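Local coordinates for protein amine oxidase (Emericella nidulans, PDB 3PGB) that probably oxidises primary amines, using a copper ion and a topaquinone cofactor made from one of its own tyrosines, at residues Pro394-Val399 with Ser528-Asp533; Gly506-Ala511 with His698-Gly703. All blocks are in the same frame, centred on the assembly; numbering follows the deposited sequence.

In the fold
Both contacts are buried in the catalytic domain of the copper amine oxidase, their centres about 10 Å apart, and both reach the same copper ion. The 528-533 segment supplies H532 and the 698-703 segment H698; H534 is the third histidine. The chemistry differs with position. Contact 1 is polar: a short helix sends an amide to a serine two residues from H532. Contact 2 is apolar, an isoleucine against a proline beside the metal. Backbone pairing ties them together, with S528 N 2.8 Å from A511 O and H698 N 2.9 Å from H532 O. Parts of both contacts also pack against the second subunit.

Contact 1 of 2, residues Pro394-Val399 with Ser528-Asp533; sequences PVQSSV and SGSMHD. With CU (copper (II) ion), chain D.
Q396 OE1 and S530 OG join the short helix 394-398 to the turn that leads into strand 532-542. P394 begins the helix, where a proline fits well because the first turn does not need its missing N-H; its ring packs on W237, and the branched side chain of V395 on M239. Q396 then faces the second segment. Its CG lies anti to the carbonyl carbon (chi1 -78°), and a bend at chi2 folds the chain so that the amide carbonyl meets the serine. S530 OG donates to Q396 OE1 over 3.2 Å, in the carbonyl plane and on a lone pair, the hydroxyl standing at 130° from the C=O bond. The amide's other end is used too: NE2 bonds to Q509, so both ends of this buried group are engaged and its rotation is fixed. A glutamine suits the place because it can accept from one partner while donating to another. Serine suits the other side, since its short hydroxyl can donate to the amide without filling the turn before H532. S398 turns its hydroxyl back on the first turn of the helix, where OG donates to P394 O at 2.6 Å. Across the contact, S528 OG accepts from S530 N at 3.0 Å, an ST turn that shapes the backbone close to the start of the strand. Two residues beyond S530, H532 NE2 binds copper at 2.0 Å. With H534 and H698 it forms the three-histidine copper site characteristic of copper amine oxidases.

Contact 2 of 2, residues Gly506-Ala511 with His698-Gly703; sequences GYIQSA and HVPHTG. With CU (copper (II) ion), chain D.
I508 meets P700 and H698 beside the three-histidine copper site of the amine oxidase fold, where a loop after strand 498-504 packs on the end of strand 686-698 and the loop that follows it. The isoleucine carries its whole side of the contact, and its two branches divide the work. CG1 sits between the backbone N and the carbonyl carbon (chi1 69°), and the chain then runs extended, which brings CD1 to P700 CB at 3.6 Å. The other branch, CG2, approaches H698 CE1 at 4.2 Å, coming obliquely to the imidazole, while it also nears P700 CG at 4.1 Å. A beta-branched residue suits the place because one side chain can touch the proline and the metal ligand at once; I523 and T708 pack against it as well. P700 in turn bridges the two other groups: its CG stands 3.8 Å above one face of the H698 ring, offset toward the rim. The compact, rigid proline ring presents CB to the isoleucine and CG to the imidazole. H698 has CG anti to its own backbone N (chi1 -167°), and this swings the imidazole out to the copper, which it binds through ND1, not NE2. The other nitrogen is held by D704: NE2 bonds to OD1 of that aspartate, a second-shell hold that would fix the ring's rotation and probably make it more electron-rich toward the metal. H532 and H534 bind the same ion through NE2. H698 ND1 reaches copper at 2.0 Å, and water 1 O lies 2.5 Å from the metal, at the edge of the imidazole and in its plane.

Contact 1 of 2, residues Pro394-Val399 with Ser528-Asp533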
ATOM      1  N   PRO A 394      24.099  25.055   6.099  1.00 18.81           N
ATOM      2  CA  PRO A 394      24.326  25.144   4.656  1.00 18.83           C
ATOM      3  C   PRO A 394      24.627  23.823   3.956  1.00 18.76           C
ATOM      4  O   PRO A 394      24.366  23.694   2.760  1.00 18.90           O
ATOM      5  CB  PRO A 394      25.552  26.050   4.559  1.00 19.02           C
ATOM      6  CG  PRO A 394      26.304  25.792   5.814  1.00 18.93           C
ATOM      7  CD  PRO A 394      25.274  25.509   6.867  1.00 18.85           C
ATOM      8  N   VAL A 395      25.200  22.862   4.671  1.00 18.53           N
ATOM      9  CA  VAL A 395      25.518  21.577   4.066  1.00 18.39           C
ATOM     10  C   VAL A 395      24.230  20.802   3.778  1.00 18.34           C
ATOM     11  O   VAL A 395      23.955  20.442   2.625  1.00 18.37           O
ATOM     12  CB  VAL A 395      26.483  20.756   4.948  1.00 18.49           C
ATOM     13  CG1 VAL A 395      26.443  19.267   4.571  1.00 18.64           C
ATOM     14  CG2 VAL A 395      27.906  21.319   4.832  1.00 18.01           C
ATOM     15  N   GLN A 396      23.439  20.569   4.818  1.00 18.10           N
ATOM     16  CA  GLN A 396      22.174  19.852   4.670  1.00 18.09           C
ATOM     17  C   GLN A 396      21.167  20.613   3.833  1.00 17.79           C
ATOM     18  O   GLN A 396      20.378  19.995   3.116  1.00 17.61           O
ATOM     19  CB  GLN A 396      21.557  19.519   6.033  1.00 18.24           C
ATOM     20  CG  GLN A 396      22.197  18.334   6.710  1.00 18.73           C
ATOM     21  CD  GLN A 396      22.011  17.067   5.920  1.00 19.19           C
ATOM     22  OE1 GLN A 396      20.929  16.480   5.916  1.00 20.30           O
ATOM     23  NE2 GLN A 396      23.066  16.642   5.229  1.00 19.40           N
ATOM     24  N   SER A 397      21.192  21.942   3.914  1.00 17.52           N
ATOM     25  CA  SER A 397      20.330  22.774   3.067  1.00 17.36           C
ATOM     26  C   SER A 397      20.623  22.571   1.579  1.00 17.20           C
ATOM     27  O   SER A 397      19.725  22.635   0.751  1.00 17.27           O
ATOM     28  CB  SER A 397      20.478  24.257   3.427  1.00 17.26           C
ATOM     29  OG  SER A 397      19.693  25.077   2.580  1.00 16.73           O
ATOM     30  N   SER A 398      21.881  22.308   1.256  1.00 17.24           N
ATOM     31  CA  SER A 398      22.335  22.265  -0.130  1.00 17.10           C
ATOM     32  C   SER A 398      22.322  20.880  -0.756  1.00 17.02           C
ATOM     33  O   SER A 398      22.479  20.770  -1.967  1.00 17.46           O
ATOM     34  CB  SER A 398      23.754  22.826  -0.220  1.00 17.14           C
ATOM     35  OG  SER A 398      23.813  24.158   0.267  1.00 16.78           O
ATOM     36  N   VAL A 399      22.166  19.820   0.039  1.00 16.76           N
ATOM     37  CA  VAL A 399      22.212  18.466  -0.521  1.00 16.43           C
ATOM     38  C   VAL A 399      20.979  18.170  -1.378  1.00 16.19           C
ATOM     39  O   VAL A 399      19.839  18.311  -0.931  1.00 16.22           O
ATOM     40  CB  VAL A 399      22.365  17.367   0.556  1.00 16.42           C
ATOM     41  CG1 VAL A 399      22.184  15.994  -0.065  1.00 16.35           C
ATOM     42  CG2 VAL A 399      23.726  17.447   1.214  1.00 16.49           C
ATOM     43  N   SER A 528      19.956  15.755  14.881  1.00 15.86           N
ATOM     44  CA  SER A 528      18.689  16.013  14.218  1.00 15.49           C
ATOM     45  C   SER A 528      18.457  14.968  13.147  1.00 15.16           C
ATOM     46  O   SER A 528      19.364  14.633  12.386  1.00 14.74           O
ATOM     47  CB  SER A 528      18.674  17.390  13.569  1.00 15.59           C
ATOM     48  OG  SER A 528      17.531  17.530  12.743  1.00 15.85           O
ATOM     49  N   GLY A 529      17.228  14.469  13.081  1.00 14.86           N
ATOM     50  CA  GLY A 529      16.849  13.528  12.050  1.00 14.74           C
ATOM     51  C   GLY A 529      16.866  14.167  10.679  1.00 14.70           C
ATOM     52  O   GLY A 529      17.048  13.469   9.685  1.00 14.67           O
ATOM     53  N   SER A 530      16.687  15.493  10.637  1.00 14.64           N
ATOM     54  CA  SER A 530      16.729  16.286   9.403  1.00 14.38           C
ATOM     55  C   SER A 530      15.434  16.072   8.617  1.00 14.68           C
ATOM     56  O   SER A 530      14.418  15.660   9.190  1.00 14.82           O
ATOM     57  CB  SER A 530      17.972  15.944   8.562  1.00 14.63           C
ATOM     58  OG  SER A 530      18.344  16.997   7.686  1.00 13.69           O
ATOM     59  N   MET A 531      15.456  16.384   7.321  1.00 14.64           N
ATOM     60  CA  MET A 531      14.314  16.130   6.454  1.00 14.64           C
ATOM     61  C   MET A 531      14.767  16.013   5.013  1.00 14.50           C
ATOM     62  O   MET A 531      15.732  16.654   4.616  1.00 14.47           O
ATOM     63  CB  MET A 531      13.263  17.237   6.592  1.00 14.87           C
ATOM     64  CG  MET A 531      13.740  18.638   6.245  1.00 15.40           C
ATOM     65  SD  MET A 531      12.496  19.906   6.573  1.00 16.99           S
ATOM     66  CE  MET A 531      11.178  19.385   5.465  1.00 16.53           C
ATOM     67  N   HIS A 532      14.080  15.180   4.239  1.00 14.46           N
ATOM     68  CA  HIS A 532      14.389  15.039   2.822  1.00 14.69           C
ATOM     69  C   HIS A 532      13.242  14.403   2.050  1.00 14.85           C
ATOM     70  O   HIS A 532      12.444  13.651   2.614  1.00 15.04           O
ATOM     71  CB  HIS A 532      15.677  14.226   2.616  1.00 14.67           C
ATOM     72  CG  HIS A 532      15.651  12.875   3.262  1.00 14.82           C
ATOM     73  ND1 HIS A 532      16.041  12.665   4.566  1.00 14.13           N
ATOM     74  CD2 HIS A 532      15.274  11.665   2.784  1.00 15.48           C
ATOM     75  CE1 HIS A 532      15.899  11.386   4.865  1.00 15.49           C
ATOM     76  NE2 HIS A 532      15.440  10.755   3.800  1.00 15.09           N
ATOM     77  N   ASP A 533      13.156  14.729   0.763  1.00 14.91           N
ATOM     78  CA  ASP A 533      12.220  14.072  -0.140  1.00 14.97           C
ATOM     79  C   ASP A 533      12.960  13.029  -0.973  1.00 15.06           C
ATOM     80  O   ASP A 533      14.000  13.321  -1.576  1.00 15.02           O
ATOM     81  CB  ASP A 533      11.550  15.082  -1.076  1.00 14.97           C
ATOM     82  CG  ASP A 533      10.366  15.801  -0.438  1.00 15.63           C
ATOM     83  OD1 ASP A 533      10.030  15.538   0.743  1.00 15.06           O
ATOM     84  OD2 ASP A 533       9.765  16.644  -1.140  1.00 16.01           O
TER
HETATM   85 CU    CU D 901      14.728   8.848   3.731  1.00 23.17          CU
HETATM   86  O   HOH W   1      16.808   7.635   4.329  1.00 17.59           O

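Contact 2 of 2, residues Gly506-Ala511 with His698-Gly703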
ATOM      1  N   GLY A 506      18.597   1.414   5.657  1.00 12.79           N
ATOM      2  CA  GLY A 506      19.960   1.900   5.796  1.00 12.88           C
ATOM      3  C   GLY A 506      20.039   3.118   6.702  1.00 12.94           C
ATOM      4  O   GLY A 506      19.114   3.398   7.466  1.00 13.00           O
ATOM      5  N   TYR A 507      21.150   3.842   6.604  1.00 13.04           N
ATOM      6  CA  TYR A 507      21.426   4.977   7.479  1.00 13.09           C
ATOM      7  C   TYR A 507      20.897   6.263   6.888  1.00 13.53           C
ATOM      8  O   TYR A 507      21.027   6.506   5.692  1.00 14.03           O
ATOM      9  CB  TYR A 507      22.929   5.121   7.708  1.00 12.89           C
ATOM     10  CG  TYR A 507      23.472   4.169   8.735  1.00 12.25           C
ATOM     11  CD1 TYR A 507      24.003   2.945   8.364  1.00 12.00           C
ATOM     12  CD2 TYR A 507      23.453   4.490  10.079  1.00 11.86           C
ATOM     13  CE1 TYR A 507      24.498   2.066   9.304  1.00 11.23           C
ATOM     14  CE2 TYR A 507      23.951   3.621  11.026  1.00 11.98           C
ATOM     15  CZ  TYR A 507      24.470   2.407  10.630  1.00 11.40           C
ATOM     16  OH  TYR A 507      24.969   1.526  11.558  1.00 11.98           O
ATOM     17  N   ILE A 508      20.306   7.097   7.730  1.00 13.92           N
ATOM     18  CA  ILE A 508      19.887   8.410   7.298  1.00 14.10           C
ATOM     19  C   ILE A 508      21.121   9.307   7.224  1.00 14.73           C
ATOM     20  O   ILE A 508      22.112   9.064   7.914  1.00 14.77           O
ATOM     21  CB  ILE A 508      18.802   9.016   8.231  1.00 13.97           C
ATOM     22  CG1 ILE A 508      19.368   9.368   9.611  1.00 13.88           C
ATOM     23  CG2 ILE A 508      17.624   8.058   8.358  1.00 13.42           C
ATOM     24  CD1 ILE A 508      18.372  10.110  10.517  1.00 13.79           C
ATOM     25  N   GLN A 509      21.074  10.324   6.370  1.00 15.34           N
ATOM     26  CA  GLN A 509      22.089  11.360   6.408  1.00 15.60           C
ATOM     27  C   GLN A 509      21.615  12.412   7.386  1.00 15.93           C
ATOM     28  O   GLN A 509      20.680  13.172   7.111  1.00 16.04           O
ATOM     29  CB  GLN A 509      22.373  11.968   5.043  1.00 15.59           C
ATOM     30  CG  GLN A 509      23.610  12.838   5.082  1.00 15.97           C
ATOM     31  CD  GLN A 509      24.023  13.320   3.728  1.00 16.56           C
ATOM     32  OE1 GLN A 509      23.812  14.481   3.387  1.00 18.67           O
ATOM     33  NE2 GLN A 509      24.610  12.434   2.938  1.00 16.29           N
ATOM     34  N   SER A 510      22.293  12.442   8.527  1.00 16.25           N
ATOM     35  CA  SER A 510      21.864  13.182   9.701  1.00 16.31           C
ATOM     36  C   SER A 510      22.140  14.672   9.560  1.00 16.00           C
ATOM     37  O   SER A 510      22.704  15.114   8.562  1.00 16.26           O
ATOM     38  CB  SER A 510      22.609  12.617  10.910  1.00 16.38           C
ATOM     39  OG  SER A 510      22.185  13.197  12.116  1.00 18.53           O
ATOM     40  N   ALA A 511      21.719  15.441  10.558  1.00 15.80           N
ATOM     41  CA  ALA A 511      22.017  16.869  10.637  1.00 15.63           C
ATOM     42  C   ALA A 511      22.330  17.224  12.082  1.00 15.58           C
ATOM     43  O   ALA A 511      21.769  16.628  13.001  1.00 15.68           O
ATOM     44  CB  ALA A 511      20.839  17.687  10.134  1.00 15.61           C
ATOM     45  N   HIS A 698      10.307  12.334   4.027  1.00 16.36           N
ATOM     46  CA  HIS A 698      10.941  11.639   5.136  1.00 16.08           C
ATOM     47  C   HIS A 698      11.529  12.633   6.128  1.00 15.82           C
ATOM     48  O   HIS A 698      12.540  13.283   5.846  1.00 15.85           O
ATOM     49  CB  HIS A 698      12.014  10.686   4.606  1.00 16.18           C
ATOM     50  CG  HIS A 698      12.508   9.698   5.619  1.00 16.83           C
ATOM     51  ND1 HIS A 698      13.626   8.921   5.411  1.00 17.01           N
ATOM     52  CD2 HIS A 698      12.045   9.370   6.848  1.00 17.42           C
ATOM     53  CE1 HIS A 698      13.826   8.150   6.465  1.00 17.06           C
ATOM     54  NE2 HIS A 698      12.881   8.402   7.351  1.00 17.22           N
ATOM     55  N   VAL A 699      10.865  12.756   7.276  1.00 15.41           N
ATOM     56  CA  VAL A 699      11.366  13.516   8.408  1.00 14.94           C
ATOM     57  C   VAL A 699      11.745  12.508   9.492  1.00 14.43           C
ATOM     58  O   VAL A 699      10.922  12.174  10.338  1.00 14.42           O
ATOM     59  CB  VAL A 699      10.305  14.504   8.942  1.00 15.08           C
ATOM     60  CG1 VAL A 699      10.900  15.376  10.046  1.00 15.11           C
ATOM     61  CG2 VAL A 699       9.766  15.365   7.808  1.00 14.83           C
ATOM     62  N   PRO A 700      12.996  12.009   9.463  1.00 13.85           N
ATOM     63  CA  PRO A 700      13.369  10.921  10.355  1.00 13.31           C
ATOM     64  C   PRO A 700      13.168  11.225  11.834  1.00 13.03           C
ATOM     65  O   PRO A 700      13.548  12.309  12.301  1.00 12.60           O
ATOM     66  CB  PRO A 700      14.857  10.724  10.057  1.00 13.06           C
ATOM     67  CG  PRO A 700      15.024  11.220   8.702  1.00 13.29           C
ATOM     68  CD  PRO A 700      14.146  12.417   8.639  1.00 13.77           C
ATOM     69  N   HIS A 701      12.581  10.256  12.544  1.00 12.59           N
ATOM     70  CA  HIS A 701      12.407  10.321  13.989  1.00 12.43           C
ATOM     71  C   HIS A 701      13.338   9.316  14.682  1.00 12.57           C
ATOM     72  O   HIS A 701      14.205   8.720  14.038  1.00 12.23           O
ATOM     73  CB  HIS A 701      10.926  10.105  14.363  1.00 12.41           C
ATOM     74  CG  HIS A 701      10.455   8.682  14.271  1.00 11.88           C
ATOM     75  ND1 HIS A 701      10.076   7.953  15.378  1.00 11.01           N
ATOM     76  CD2 HIS A 701      10.263   7.870  13.205  1.00 11.32           C
ATOM     77  CE1 HIS A 701       9.691   6.748  15.003  1.00 10.08           C
ATOM     78  NE2 HIS A 701       9.797   6.670  13.689  1.00 11.64           N
ATOM     79  N   THR A 702      13.152   9.130  15.988  1.00 12.61           N
ATOM     80  CA  THR A 702      14.027   8.273  16.784  1.00 12.70           C
ATOM     81  C   THR A 702      14.011   6.817  16.318  1.00 12.93           C
ATOM     82  O   THR A 702      14.993   6.096  16.485  1.00 13.02           O
ATOM     83  CB  THR A 702      13.651   8.321  18.282  1.00 12.91           C
ATOM     84  OG1 THR A 702      12.254   8.010  18.440  1.00 12.77           O
ATOM     85  CG2 THR A 702      13.951   9.697  18.870  1.00 12.05           C
ATOM     86  N   GLY A 703      12.895   6.391  15.735  1.00 12.92           N
ATOM     87  CA  GLY A 703      12.769   5.051  15.174  1.00 13.07           C
ATOM     88  C   GLY A 703      13.548   4.833  13.886  1.00 13.27           C
ATOM     89  O   GLY A 703      13.584   3.724  13.357  1.00 13.33           O
TER
HETATM   90 CU    CU D 901      14.728   8.848   3.731  1.00 23.17          CU
HETATM   91  O   HOH W   1      16.808   7.635   4.329  1.00 17.59           O